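Local coordinates for protein 2-dehydro-3-deoxy-d-gluconate/2-dehydro-3-deoxy-phosphogluconate aldolase (Picrophilus torridus, PDB 4UXD) that is an aldolase of the dihydrodipicolinate synthetase family, built as a TIM barrel and assembled as a tetramer, at residues I51-M65 and L83-G97. Sequence-based numbering, arbitrary orientation.
Sequences IKYLEGINVDYLFPM and LKFVRENSKKPIMAG
Strands 61-63 and 95-97 run parallel, their axes 9° apart, and three backbone bonds join the two segments along and just beyond them: Leu62 N to Pro93 O, Met95 N to Leu62 O (2.8 Å) and Gly97 N to Pro64 O. Weaker CA-H...O contacts run between them, such as Phe63 CA to Met95 O.

Polar side chains tie the 89-94 turn to the 57-60 turn and to the end of helix 44-56. Lys92, bent at chi2 (-70°), runs past Glu55 in the opposite direction and brings NZ to Val59 O at 2.8 Å, almost in line with the carbonyl; a weak bond to Asn58 OD1 adds to it. Ser90 OG donates to the anti lone pair of Glu55 OE2 (3.0 Å) and accepts from Lys92 N, an ST turn. A water links the same OE2 to Lys91 N.

On the barrel's interior side Met95, extended beyond CG, sets CE over one face of the Tyr61 ring, 3.9 Å from its centroid, in a CH-pi contact. The Phe63 ring turns its edge to Gly97. Between sheet and helix 76-88, Leu62 CD1 meets Val86 CG1 (3.9 Å) and Pro64 crosses Leu83 at about a right angle, CG to CD2 3.6 Å. Helix 44-56 packs on the loop after helix 76-88 through Ile51 CG2 and Ser90 CB (3.6 Å).

Tyr61 and Phe63 bond on to strand 27-31, so this pairing of two successive helix-to-strand connections closes the TIM barrel, with the Lys92 ammonium held chiefly by a backbone carbonyl, not a carboxylate.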
ATOM      1  N   ILE A  51      37.353   1.327  -8.174  1.00 28.66           N
ATOM      2  CA  ILE A  51      37.504   1.500  -9.613  1.00 30.91           C
ATOM      3  C   ILE A  51      38.432   0.442 -10.202  1.00 37.86           C
ATOM      4  O   ILE A  51      38.214  -0.031 -11.310  1.00 44.10           O
ATOM      5  CB  ILE A  51      38.062   2.898  -9.946  1.00 38.71           C
ATOM      6  CG1 ILE A  51      37.007   3.962  -9.668  1.00 33.69           C
ATOM      7  CG2 ILE A  51      38.492   2.994 -11.406  1.00 38.71           C
ATOM      8  CD1 ILE A  51      37.561   5.341  -9.526  1.00 36.00           C
ATOM      9  N   LYS A  52      39.477   0.077  -9.467  1.00 45.09           N
ATOM     10  CA  LYS A  52      40.450  -0.880  -9.981  1.00 44.07           C
ATOM     11  C   LYS A  52      39.914  -2.306  -9.869  1.00 41.62           C
ATOM     12  O   LYS A  52      40.273  -3.174 -10.674  1.00 35.91           O
ATOM     13  CB  LYS A  52      41.789  -0.741  -9.248  1.00 46.79           C
ATOM     14  CG  LYS A  52      42.532   0.573  -9.535  1.00 43.42           C
ATOM     15  CD  LYS A  52      42.745   0.820 -11.025  1.00 41.42           C
ATOM     16  CE  LYS A  52      43.916   1.774 -11.285  1.00 59.50           C
ATOM     17  NZ  LYS A  52      43.711   3.163 -10.774  1.00 65.21           N
ATOM     18  N   TYR A  53      39.051  -2.548  -8.880  1.00 39.71           N
ATOM     19  CA  TYR A  53      38.311  -3.810  -8.816  1.00 40.26           C
ATOM     20  C   TYR A  53      37.296  -3.951  -9.950  1.00 40.89           C
ATOM     21  O   TYR A  53      37.113  -5.035 -10.505  1.00 45.75           O
ATOM     22  CB  TYR A  53      37.573  -3.945  -7.496  1.00 38.44           C
ATOM     23  CG  TYR A  53      36.712  -5.183  -7.454  1.00 46.68           C
ATOM     24  CD1 TYR A  53      37.274  -6.425  -7.181  1.00 35.28           C
ATOM     25  CD2 TYR A  53      35.337  -5.118  -7.697  1.00 39.09           C
ATOM     26  CE1 TYR A  53      36.508  -7.564  -7.140  1.00 37.58           C
ATOM     27  CE2 TYR A  53      34.552  -6.262  -7.654  1.00 43.60           C
ATOM     28  CZ  TYR A  53      35.145  -7.490  -7.378  1.00 45.59           C
ATOM     29  OH  TYR A  53      34.379  -8.644  -7.341  1.00 33.29           O
ATOM     30  N   LEU A  54      36.626  -2.857 -10.284  1.00 32.93           N
ATOM     31  CA  LEU A  54      35.607  -2.891 -11.314  1.00 34.52           C
ATOM     32  C   LEU A  54      36.237  -3.157 -12.660  1.00 33.06           C
ATOM     33  O   LEU A  54      35.700  -3.928 -13.464  1.00 28.09           O
ATOM     34  CB  LEU A  54      34.812  -1.579 -11.333  1.00 31.37           C
ATOM     35  CG  LEU A  54      33.794  -1.493 -10.200  1.00 33.29           C
ATOM     36  CD1 LEU A  54      33.291  -0.080  -9.981  1.00 34.57           C
ATOM     37  CD2 LEU A  54      32.626  -2.433 -10.492  1.00 37.16           C
ATOM     38  N   GLU A  55      37.380  -2.516 -12.905  1.00 33.96           N
ATOM     39  CA  GLU A  55      38.095  -2.707 -14.156  1.00 30.26           C
ATOM     40  C   GLU A  55      38.557  -4.165 -14.277  1.00 40.81           C
ATOM     41  O   GLU A  55      38.452  -4.777 -15.350  1.00 27.38           O
ATOM     42  CB  GLU A  55      39.259  -1.736 -14.240  1.00 25.83           C
ATOM     43  CG  GLU A  55      38.799  -0.301 -14.481  1.00 41.70           C
ATOM     44  CD  GLU A  55      39.909   0.742 -14.400  1.00 45.44           C
ATOM     45  OE1 GLU A  55      41.064   0.400 -14.054  1.00 41.78           O
ATOM     46  OE2 GLU A  55      39.608   1.920 -14.688  1.00 42.80           O
ATOM     47  N   GLY A  56      39.021  -4.721 -13.156  1.00 38.71           N
ATOM     48  CA  GLY A  56      39.498  -6.093 -13.096  1.00 35.59           C
ATOM     49  C   GLY A  56      38.489  -7.151 -13.530  1.00 42.63           C
ATOM     50  O   GLY A  56      38.833  -8.051 -14.302  1.00 41.68           O
ATOM     51  N   ILE A  57      37.256  -7.053 -13.035  1.00 34.62           N
ATOM     52  CA  ILE A  57      36.182  -7.980 -13.418  1.00 28.55           C
ATOM     53  C   ILE A  57      35.453  -7.548 -14.686  1.00 30.43           C
ATOM     54  O   ILE A  57      34.450  -8.141 -15.047  1.00 40.82           O
ATOM     55  CB  ILE A  57      35.132  -8.138 -12.297  1.00 38.67           C
ATOM     56  CG1 ILE A  57      34.412  -6.806 -12.039  1.00 43.32           C
ATOM     57  CG2 ILE A  57      35.796  -8.681 -11.019  1.00 42.79           C
ATOM     58  CD1 ILE A  57      33.347  -6.863 -10.963  1.00 39.83           C
ATOM     59  N   ASN A  58      35.956  -6.516 -15.351  1.00 31.97           N
ATOM     60  CA  ASN A  58      35.454  -6.089 -16.660  1.00 31.98           C
ATOM     61  C   ASN A  58      33.944  -5.740 -16.724  1.00 37.05           C
ATOM     62  O   ASN A  58      33.219  -6.176 -17.638  1.00 39.77           O
ATOM     63  CB  ASN A  58      35.777  -7.168 -17.695  1.00 29.51           C
ATOM     64  CG  ASN A  58      35.610  -6.678 -19.121  1.00 35.15           C
ATOM     65  OD1 ASN A  58      35.895  -5.519 -19.430  1.00 34.81           O
ATOM     66  ND2 ASN A  58      35.108  -7.553 -19.993  1.00 37.10           N
ATOM     67  N   VAL A  59      33.464  -4.942 -15.773  1.00 25.31           N
ATOM     68  CA  VAL A  59      32.163  -4.323 -15.952  1.00 27.45           C
ATOM     69  C   VAL A  59      32.344  -3.374 -17.133  1.00 31.25           C
ATOM     70  O   VAL A  59      33.473  -2.986 -17.442  1.00 29.68           O
ATOM     71  CB  VAL A  59      31.654  -3.568 -14.679  1.00 37.26           C
ATOM     72  CG1 VAL A  59      31.687  -4.476 -13.447  1.00 29.77           C
ATOM     73  CG2 VAL A  59      32.447  -2.286 -14.421  1.00 39.11           C
ATOM     74  N   ASP A  60      31.251  -2.999 -17.790  1.00 30.80           N
ATOM     75  CA  ASP A  60      31.321  -2.147 -18.976  1.00 24.73           C
ATOM     76  C   ASP A  60      31.094  -0.670 -18.672  1.00 28.01           C
ATOM     77  O   ASP A  60      31.610   0.190 -19.368  1.00 28.67           O
ATOM     78  CB  ASP A  60      30.289  -2.613 -20.004  1.00 31.77           C
ATOM     79  CG  ASP A  60      30.371  -4.092 -20.266  1.00 35.25           C
ATOM     80  OD1 ASP A  60      31.210  -4.495 -21.093  1.00 48.12           O
ATOM     81  OD2 ASP A  60      29.610  -4.853 -19.636  1.00 26.93           O
ATOM     82  N   TYR A  61      30.290  -0.380 -17.654  1.00 34.97           N
ATOM     83  CA  TYR A  61      29.989   0.997 -17.297  1.00 29.02           C
ATOM     84  C   TYR A  61      30.127   1.219 -15.801  1.00 28.52           C
ATOM     85  O   TYR A  61      29.808   0.344 -14.993  1.00 21.82           O
ATOM     86  CB  TYR A  61      28.580   1.388 -17.738  1.00 27.97           C
ATOM     87  CG  TYR A  61      28.338   1.220 -19.209  1.00 28.80           C
ATOM     88  CD1 TYR A  61      27.896   0.013 -19.721  1.00 35.07           C
ATOM     89  CD2 TYR A  61      28.533   2.268 -20.091  1.00 34.14           C
ATOM     90  CE1 TYR A  61      27.665  -0.144 -21.070  1.00 39.17           C
ATOM     91  CE2 TYR A  61      28.301   2.117 -21.444  1.00 24.21           C
ATOM     92  CZ  TYR A  61      27.872   0.907 -21.925  1.00 33.78           C
ATOM     93  OH  TYR A  61      27.644   0.735 -23.271  1.00 45.70           O
ATOM     94  N   LEU A  62      30.640   2.400 -15.462  1.00 29.14           N
ATOM     95  CA  LEU A  62      30.630   2.896 -14.106  1.00 29.21           C
ATOM     96  C   LEU A  62      29.474   3.864 -13.992  1.00 39.15           C
ATOM     97  O   LEU A  62      29.309   4.771 -14.836  1.00 23.98           O
ATOM     98  CB  LEU A  62      31.935   3.603 -13.740  1.00 36.55           C
ATOM     99  CG  LEU A  62      33.247   2.893 -14.053  1.00 39.97           C
ATOM    100  CD1 LEU A  62      34.391   3.596 -13.318  1.00 37.30           C
ATOM    101  CD2 LEU A  62      33.173   1.418 -13.708  1.00 41.01           C
ATOM    102  N   PHE A  63      28.690   3.652 -12.939  1.00 39.01           N
ATOM    103  CA  PHE A  63      27.528   4.460 -12.631  1.00 31.43           C
ATOM    104  C   PHE A  63      27.705   5.045 -11.233  1.00 25.92           C
ATOM    105  O   PHE A  63      27.169   4.523 -10.262  1.00 26.11           O
ATOM    106  CB  PHE A  63      26.251   3.613 -12.726  1.00 28.14           C
ATOM    107  CG  PHE A  63      24.999   4.318 -12.273  1.00 32.99           C
ATOM    108  CD1 PHE A  63      24.945   5.707 -12.179  1.00 26.29           C
ATOM    109  CD2 PHE A  63      23.871   3.582 -11.936  1.00 25.78           C
ATOM    110  CE1 PHE A  63      23.798   6.339 -11.772  1.00 24.57           C
ATOM    111  CE2 PHE A  63      22.724   4.215 -11.524  1.00 20.15           C
ATOM    112  CZ  PHE A  63      22.683   5.594 -11.449  1.00 24.28           C
ATOM    113  N   PRO A  64      28.450   6.145 -11.129  1.00 25.56           N
ATOM    114  CA  PRO A  64      28.578   6.804  -9.829  1.00 26.32           C
ATOM    115  C   PRO A  64      27.326   7.585  -9.440  1.00 23.67           C
ATOM    116  O   PRO A  64      26.657   8.145 -10.315  1.00 24.01           O
ATOM    117  CB  PRO A  64      29.767   7.748 -10.037  1.00 26.03           C
ATOM    118  CG  PRO A  64      29.726   8.066 -11.504  1.00 24.91           C
ATOM    119  CD  PRO A  64      29.236   6.822 -12.176  1.00 31.98           C
ATOM    120  N   MET A  65      27.035   7.611  -8.141  1.00 20.31           N
ATOM    121  CA  MET A  65      25.946   8.395  -7.559  1.00 20.76           C
ATOM    122  C   MET A  65      24.568   7.936  -8.050  1.00 24.08           C
ATOM    123  O   MET A  65      23.696   8.746  -8.366  1.00 17.25           O
ATOM    124  CB  MET A  65      26.156   9.891  -7.839  1.00 28.94           C
ATOM    125  CG  MET A  65      27.310  10.518  -7.042  1.00 25.50           C
ATOM    126  SD  MET A  65      27.009  10.549  -5.254  1.00 22.35           S
ATOM    127  CE  MET A  65      28.617  11.077  -4.655  1.00 31.61           C
ATOM    128  N   LEU A  83      32.127  12.776  -9.222  1.00 29.01           N
ATOM    129  CA  LEU A  83      32.051  12.505 -10.653  1.00 27.15           C
ATOM    130  C   LEU A  83      33.391  12.845 -11.320  1.00 35.34           C
ATOM    131  O   LEU A  83      33.836  12.160 -12.238  1.00 36.34           O
ATOM    132  CB  LEU A  83      30.917  13.304 -11.301  1.00 21.34           C
ATOM    133  CG  LEU A  83      29.490  13.044 -10.815  1.00 28.10           C
ATOM    134  CD1 LEU A  83      28.495  13.794 -11.687  1.00 32.62           C
ATOM    135  CD2 LEU A  83      29.150  11.558 -10.790  1.00 32.44           C
ATOM    136  N   LYS A  84      34.040  13.906 -10.848  1.00 32.03           N
ATOM    137  CA  LYS A  84      35.328  14.280 -11.389  1.00 30.83           C
ATOM    138  C   LYS A  84      36.371  13.201 -11.087  1.00 27.33           C
ATOM    139  O   LYS A  84      37.110  12.776 -11.969  1.00 26.41           O
ATOM    140  CB  LYS A  84      35.772  15.632 -10.828  1.00 39.87           C
ATOM    141  CG  LYS A  84      36.588  16.472 -11.806  1.00 27.62           C
ATOM    142  CD  LYS A  84      36.978  17.809 -11.215  1.00 40.77           C
ATOM    143  CE  LYS A  84      38.074  17.648 -10.165  1.00 68.58           C
ATOM    144  NZ  LYS A  84      38.586  18.951  -9.649  1.00 59.46           N
ATOM    145  N   PHE A  85      36.420  12.746  -9.845  1.00 25.36           N
ATOM    146  CA  PHE A  85      37.421  11.771  -9.460  1.00 35.54           C
ATOM    147  C   PHE A  85      37.275  10.537 -10.322  1.00 37.31           C
ATOM    148  O   PHE A  85      38.229  10.091 -10.957  1.00 44.95           O
ATOM    149  CB  PHE A  85      37.301  11.410  -7.981  1.00 32.63           C
ATOM    150  CG  PHE A  85      38.327  10.407  -7.512  1.00 38.58           C
ATOM    151  CD1 PHE A  85      39.617  10.811  -7.182  1.00 35.67           C
ATOM    152  CD2 PHE A  85      38.000   9.065  -7.383  1.00 33.54           C
ATOM    153  CE1 PHE A  85      40.568   9.883  -6.739  1.00 27.61           C
ATOM    154  CE2 PHE A  85      38.946   8.137  -6.933  1.00 34.64           C
ATOM    155  CZ  PHE A  85      40.232   8.556  -6.621  1.00 34.42           C
ATOM    156  N   VAL A  86      36.057  10.017 -10.378  1.00 40.14           N
ATOM    157  CA  VAL A  86      35.786   8.800 -11.120  1.00 40.13           C
ATOM    158  C   VAL A  86      36.128   8.974 -12.596  1.00 32.51           C
ATOM    159  O   VAL A  86      36.698   8.072 -13.208  1.00 35.09           O
ATOM    160  CB  VAL A  86      34.316   8.392 -10.947  1.00 36.77           C
ATOM    161  CG1 VAL A  86      33.951   7.235 -11.859  1.00 24.93           C
ATOM    162  CG2 VAL A  86      34.063   8.048  -9.483  1.00 33.62           C
ATOM    163  N   ARG A  87      35.782  10.130 -13.159  1.00 26.78           N
ATOM    164  CA  ARG A  87      36.086  10.408 -14.559  1.00 38.28           C
ATOM    165  C   ARG A  87      37.586  10.509 -14.772  1.00 36.27           C
ATOM    166  O   ARG A  87      38.071  10.209 -15.855  1.00 36.15           O
ATOM    167  CB  ARG A  87      35.400  11.701 -15.039  1.00 31.91           C
ATOM    168  CG  ARG A  87      35.903  12.261 -16.391  1.00 28.95           C
ATOM    169  CD  ARG A  87      35.499  11.442 -17.634  1.00 28.23           C
ATOM    170  NE  ARG A  87      35.952  10.049 -17.613  1.00 23.27           N
ATOM    171  CZ  ARG A  87      35.463   9.088 -18.392  1.00 26.24           C
ATOM    172  NH1 ARG A  87      34.510   9.351 -19.281  1.00 28.51           N
ATOM    173  NH2 ARG A  87      35.917   7.853 -18.279  1.00 30.00           N
ATOM    174  N   GLU A  88      38.312  10.920 -13.735  1.00 36.55           N
ATOM    175  CA  GLU A  88      39.739  11.162 -13.869  1.00 40.12           C
ATOM    176  C   GLU A  88      40.605   9.960 -13.508  1.00 39.56           C
ATOM    177  O   GLU A  88      41.829  10.002 -13.677  1.00 42.28           O
ATOM    178  CB  GLU A  88      40.152  12.344 -13.001  1.00 42.68           C
ATOM    179  CG  GLU A  88      39.913  13.686 -13.641  1.00 45.61           C
ATOM    180  CD  GLU A  88      40.310  14.824 -12.730  1.00 53.79           C
ATOM    181  OE1 GLU A  88      40.782  14.548 -11.601  1.00 50.10           O
ATOM    182  OE2 GLU A  88      40.150  15.990 -13.145  1.00 52.82           O
ATOM    183  N   ASN A  89      39.988   8.891 -13.024  1.00 31.77           N
ATOM    184  CA  ASN A  89      40.763   7.738 -12.590  1.00 29.71           C
ATOM    185  C   ASN A  89      40.300   6.449 -13.226  1.00 26.04           C
ATOM    186  O   ASN A  89      40.615   5.355 -12.761  1.00 36.33           O
ATOM    187  CB  ASN A  89      40.728   7.652 -11.077  1.00 40.04           C
ATOM    188  CG  ASN A  89      41.560   8.748 -10.436  1.00 40.85           C
ATOM    189  OD1 ASN A  89      42.782   8.656 -10.385  1.00 48.92           O
ATOM    190  ND2 ASN A  89      40.903   9.804  -9.978  1.00 42.09           N
ATOM    191  N   SER A  90      39.590   6.596 -14.333  1.00 24.08           N
ATOM    192  CA  SER A  90      39.156   5.464 -15.128  1.00 40.12           C
ATOM    193  C   SER A  90      38.800   5.925 -16.529  1.00 37.50           C
ATOM    194  O   SER A  90      38.265   7.015 -16.705  1.00 33.58           O
ATOM    195  CB  SER A  90      37.947   4.775 -14.488  1.00 38.12           C
ATOM    196  OG  SER A  90      37.386   3.819 -15.376  1.00 34.18           O
ATOM    197  N   LYS A  91      39.086   5.090 -17.518  1.00 36.82           N
ATOM    198  CA  LYS A  91      38.675   5.376 -18.887  1.00 40.16           C
ATOM    199  C   LYS A  91      37.476   4.521 -19.292  1.00 38.29           C
ATOM    200  O   LYS A  91      37.116   4.452 -20.469  1.00 32.63           O
ATOM    201  CB  LYS A  91      39.851   5.165 -19.850  1.00 54.88           C
ATOM    202  CG  LYS A  91      40.888   6.288 -19.776  1.00 56.06           C
ATOM    203  CD  LYS A  91      42.003   6.109 -20.791  1.00 73.43           C
ATOM    204  CE  LYS A  91      41.639   6.700 -22.145  1.00 65.91           C
ATOM    205  NZ  LYS A  91      42.782   6.615 -23.100  1.00 60.88           N
ATOM    206  N   LYS A  92      36.857   3.867 -18.314  1.00 44.68           N
ATOM    207  CA  LYS A  92      35.589   3.194 -18.555  1.00 33.69           C
ATOM    208  C   LYS A  92      34.563   4.252 -18.899  1.00 31.45           C
ATOM    209  O   LYS A  92      34.632   5.372 -18.393  1.00 27.55           O
ATOM    210  CB  LYS A  92      35.130   2.392 -17.338  1.00 37.25           C
ATOM    211  CG  LYS A  92      35.914   1.116 -17.082  1.00 31.38           C
ATOM    212  CD  LYS A  92      35.627   0.084 -18.137  1.00 24.89           C
ATOM    213  CE  LYS A  92      36.231  -1.228 -17.753  1.00 17.18           C
ATOM    214  NZ  LYS A  92      35.818  -2.261 -18.712  1.00 24.86           N
ATOM    215  N   PRO A  93      33.632   3.924 -19.801  1.00 33.91           N
ATOM    216  CA  PRO A  93      32.541   4.868 -20.052  1.00 33.78           C
ATOM    217  C   PRO A  93      31.639   5.023 -18.810  1.00 34.68           C
ATOM    218  O   PRO A  93      31.291   4.043 -18.144  1.00 28.59           O
ATOM    219  CB  PRO A  93      31.794   4.233 -21.227  1.00 35.16           C
ATOM    220  CG  PRO A  93      32.117   2.780 -21.154  1.00 29.29           C
ATOM    221  CD  PRO A  93      33.524   2.708 -20.626  1.00 25.02           C
ATOM    222  N   ILE A  94      31.277   6.264 -18.509  1.00 39.44           N
ATOM    223  CA  ILE A  94      30.586   6.608 -17.272  1.00 29.23           C
ATOM    224  C   ILE A  94      29.155   7.033 -17.561  1.00 30.41           C
ATOM    225  O   ILE A  94      28.893   7.744 -18.539  1.00 29.18           O
ATOM    226  CB  ILE A  94      31.336   7.747 -16.510  1.00 25.01           C
ATOM    227  CG1 ILE A  94      32.699   7.248 -16.043  1.00 23.58           C
ATOM    228  CG2 ILE A  94      30.543   8.233 -15.294  1.00 26.71           C
ATOM    229  CD1 ILE A  94      33.607   8.313 -15.506  1.00 22.83           C
ATOM    230  N   MET A  95      28.239   6.554 -16.719  1.00 32.27           N
ATOM    231  CA  MET A  95      26.873   7.076 -16.642  1.00 24.24           C
ATOM    232  C   MET A  95      26.727   7.820 -15.329  1.00 23.06           C
ATOM    233  O   MET A  95      26.712   7.203 -14.273  1.00 26.37           O
ATOM    234  CB  MET A  95      25.835   5.962 -16.693  1.00 27.14           C
ATOM    235  CG  MET A  95      26.034   4.930 -17.764  1.00 34.44           C
ATOM    236  SD  MET A  95      24.783   3.643 -17.588  1.00 30.16           S
ATOM    237  CE  MET A  95      24.958   2.773 -19.149  1.00 38.06           C
ATOM    238  N   ALA A  96      26.621   9.136 -15.376  1.00 25.04           N
ATOM    239  CA  ALA A  96      26.580   9.918 -14.146  1.00 25.65           C
ATOM    240  C   ALA A  96      25.170   9.981 -13.568  1.00 26.25           C
ATOM    241  O   ALA A  96      24.222  10.375 -14.249  1.00 19.30           O
ATOM    242  CB  ALA A  96      27.106  11.323 -14.397  1.00 25.06           C
ATOM    243  N   GLY A  97      25.033   9.599 -12.307  1.00 22.22           N
ATOM    244  CA  GLY A  97      23.792   9.833 -11.613  1.00 23.29           C
ATOM    245  C   GLY A  97      23.670  11.321 -11.425  1.00 14.39           C
ATOM    246  O   GLY A  97      24.463  11.898 -10.708  1.00 16.74           O
TER
HETATM  247  O   HOH W   1      40.451   2.403 -17.151  1.00 35.90           O